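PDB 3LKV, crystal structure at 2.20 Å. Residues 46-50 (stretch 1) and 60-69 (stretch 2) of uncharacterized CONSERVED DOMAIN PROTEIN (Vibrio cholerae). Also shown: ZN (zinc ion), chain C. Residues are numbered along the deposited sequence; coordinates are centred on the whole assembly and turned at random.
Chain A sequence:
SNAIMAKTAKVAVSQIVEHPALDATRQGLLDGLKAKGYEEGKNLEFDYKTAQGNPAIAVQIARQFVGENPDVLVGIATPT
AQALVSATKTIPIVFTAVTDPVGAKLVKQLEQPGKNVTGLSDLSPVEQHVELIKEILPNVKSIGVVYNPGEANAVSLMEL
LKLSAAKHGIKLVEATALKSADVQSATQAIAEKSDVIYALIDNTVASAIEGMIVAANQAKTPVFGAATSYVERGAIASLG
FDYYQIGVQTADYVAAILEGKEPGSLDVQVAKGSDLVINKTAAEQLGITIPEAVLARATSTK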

# COMPACT_ATOMS: atom_id res chain seq x y z
N PHE A 46 6.20 7.86 2.52
CA PHE A 46 4.84 8.28 2.88
C PHE A 46 4.51 7.44 4.12
O PHE A 46 4.22 6.28 4.02
CB PHE A 46 3.95 7.94 1.69
CG PHE A 46 2.55 8.36 1.82
CD1 PHE A 46 2.14 9.61 1.41
CD2 PHE A 46 1.59 7.46 2.28
CE1 PHE A 46 0.80 9.97 1.46
CE2 PHE A 46 0.23 7.83 2.33
CZ PHE A 46 -0.16 9.07 1.91
N ASP A 47 4.62 8.01 5.28
CA ASP A 47 4.32 7.29 6.52
C ASP A 47 2.92 7.71 6.95
O ASP A 47 2.50 8.83 6.72
CB ASP A 47 5.30 7.73 7.62
CG ASP A 47 6.72 7.26 7.36
OD1 ASP A 47 6.88 6.16 6.81
OD2 ASP A 47 7.68 7.95 7.73
N TYR A 48 2.25 6.81 7.63
CA TYR A 48 0.85 6.86 7.89
C TYR A 48 0.59 6.24 9.28
O TYR A 48 1.08 5.17 9.59
CB TYR A 48 0.14 6.05 6.80
CG TYR A 48 -1.23 5.73 7.21
CD1 TYR A 48 -2.13 6.77 7.51
CD2 TYR A 48 -1.63 4.42 7.43
CE1 TYR A 48 -3.42 6.49 7.97
CE2 TYR A 48 -2.92 4.13 7.90
CZ TYR A 48 -3.79 5.18 8.17
OH TYR A 48 -5.08 4.90 8.60
N LYS A 49 -0.20 6.90 10.10
CA LYS A 49 -0.65 6.34 11.38
C LYS A 49 -2.13 6.72 11.60
O LYS A 49 -2.52 7.88 11.33
CB LYS A 49 0.18 6.88 12.54
CG LYS A 49 1.63 6.31 12.75
CD LYS A 49 1.65 4.76 12.98
CE LYS A 49 3.05 4.19 13.47
NZ LYS A 49 3.38 4.79 14.82
N THR A 50 -2.92 5.76 12.11
CA THR A 50 -4.27 6.06 12.51
C THR A 50 -4.30 6.10 14.03
O THR A 50 -3.65 5.29 14.69
CB THR A 50 -5.32 5.07 11.99
OG1 THR A 50 -6.54 5.31 12.73
CG2 THR A 50 -4.89 3.59 12.19
ZN ZN C . 8.78 6.18 7.18
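Stretch 2 60-69: QIARQFVGEN

The packing of residues 60-69 on residues 46-50 is a compact, mainly apolar helix-on-strand contact, in which a few helix side chains cover alternate residues of an extended strand. It illustrates a general rule of alpha/beta architecture: a strand presents every second side chain to the helix that covers it, and the helix answers with residues three or four positions apart.

Stretch 1 is extended throughout. Stretch 2 enters as helix, held by i to i+4 bonds such as F65 N to I61 O (2.8 Å) and V66 N to A62 O (2.9 Å), and leaves through a type I turn from V66 to N69. Helix and strand run nearly antiparallel, at 162° between their N-to-C directions, with a closest axial approach of 9.6 Å. The register follows from this: I61 lies over K49, their CA atoms 6.9 Å apart, while F65, one helical turn later, lies nearest D47, with 8.9 Å between CA atoms.

On the strand, D47 and K49 point toward the helix, whereas Y48 and T50 point away. K49 is the centre of the contact, its aliphatic portion meeting two hydrophobic partners: CB lies 3.7 Å from I61 CD1, and CG lies 3.6 Å from F65 CZ. I61 CD1 also reaches the backbone, 3.6 Å from T50 O. The CA-to-CB bond of F65 points sideways relative to the strand, yet the ring end comes nearer to it, placing F65 CE1 4.3 Å from D47 CB and the ring edge against the backbone, with F65 CZ 4.1 Å from Y48 C. Farther along its chain, K49 becomes polar, and NZ comes within 3.1 Å of Q64 OE1. D47, although covered by F65, uses its carboxylate to bind zinc, through OD1 at 1.9 Å and OD2 at 2.2 Å.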

# COMPACT_ATOMS: atom_id res chain seq x y z
N GLN A 60 0.01 11.22 20.69
CA GLN A 60 1.23 10.44 20.59
C GLN A 60 1.78 10.32 19.18
O GLN A 60 2.97 10.30 18.98
CB GLN A 60 1.01 9.07 21.27
CG GLN A 60 1.02 9.34 22.79
CD GLN A 60 0.70 8.15 23.66
OE1 GLN A 60 -0.10 7.30 23.29
NE2 GLN A 60 1.34 8.10 24.87
N ILE A 61 0.88 10.23 18.21
CA ILE A 61 1.26 10.18 16.83
C ILE A 61 1.96 11.49 16.45
O ILE A 61 3.05 11.47 15.87
CB ILE A 61 0.07 9.93 15.93
CG1 ILE A 61 -0.35 8.47 16.04
CG2 ILE A 61 0.37 10.28 14.49
CD1 ILE A 61 -1.73 8.24 15.43
N ALA A 62 1.35 12.61 16.83
CA ALA A 62 1.92 13.93 16.53
C ALA A 62 3.32 14.05 17.11
O ALA A 62 4.27 14.46 16.40
CB ALA A 62 0.98 15.09 17.04
N ARG A 63 3.52 13.61 18.34
CA ARG A 63 4.84 13.71 18.98
C ARG A 63 5.87 12.79 18.30
O ARG A 63 7.01 13.17 18.13
CB ARG A 63 4.78 13.38 20.48
CG ARG A 63 3.83 14.33 21.25
CD ARG A 63 3.62 13.86 22.68
NE ARG A 63 2.88 14.87 23.41
CZ ARG A 63 2.29 14.70 24.58
NH1 ARG A 63 2.35 13.54 25.20
NH2 ARG A 63 1.63 15.71 25.13
N GLN A 64 5.46 11.59 17.93
CA GLN A 64 6.39 10.64 17.30
C GLN A 64 6.77 11.17 15.95
O GLN A 64 7.94 11.17 15.61
CB GLN A 64 5.68 9.30 17.08
CG GLN A 64 6.63 8.18 16.63
CD GLN A 64 6.08 6.82 17.11
OE1 GLN A 64 4.87 6.50 16.97
NE2 GLN A 64 6.95 6.03 17.72
N PHE A 65 5.77 11.62 15.18
CA PHE A 65 6.05 12.12 13.84
C PHE A 65 6.93 13.35 13.88
O PHE A 65 7.89 13.47 13.09
CB PHE A 65 4.77 12.49 13.07
CG PHE A 65 4.07 11.34 12.39
CD1 PHE A 65 4.70 10.14 12.12
CD2 PHE A 65 2.78 11.50 11.95
CE1 PHE A 65 4.01 9.09 11.48
CE2 PHE A 65 2.13 10.47 11.28
CZ PHE A 65 2.74 9.28 11.06
N VAL A 66 6.64 14.28 14.79
CA VAL A 66 7.50 15.46 14.87
C VAL A 66 8.96 15.10 15.18
O VAL A 66 9.84 15.72 14.69
CB VAL A 66 6.97 16.52 15.87
CG1 VAL A 66 8.10 17.56 16.18
CG2 VAL A 66 5.71 17.18 15.27
N GLY A 67 9.19 14.07 15.97
CA GLY A 67 10.54 13.66 16.29
C GLY A 67 11.29 12.96 15.15
O GLY A 67 12.44 12.75 15.29
N GLU A 68 10.61 12.57 14.06
CA GLU A 68 11.22 11.96 12.90
C GLU A 68 11.51 13.00 11.78
O GLU A 68 11.81 12.63 10.64
CB GLU A 68 10.28 10.86 12.36
CG GLU A 68 10.11 9.67 13.28
CD GLU A 68 8.96 8.72 12.87
OE1 GLU A 68 8.22 8.95 11.85
OE2 GLU A 68 8.79 7.72 13.59
N ASN A 69 11.39 14.29 12.08
CA ASN A 69 11.69 15.32 11.10
C ASN A 69 11.19 15.08 9.64
O ASN A 69 11.96 14.94 8.71
CB ASN A 69 13.17 15.59 11.16
CG ASN A 69 13.65 15.75 12.61
OD1 ASN A 69 13.12 16.57 13.37
ND2 ASN A 69 14.58 14.90 13.03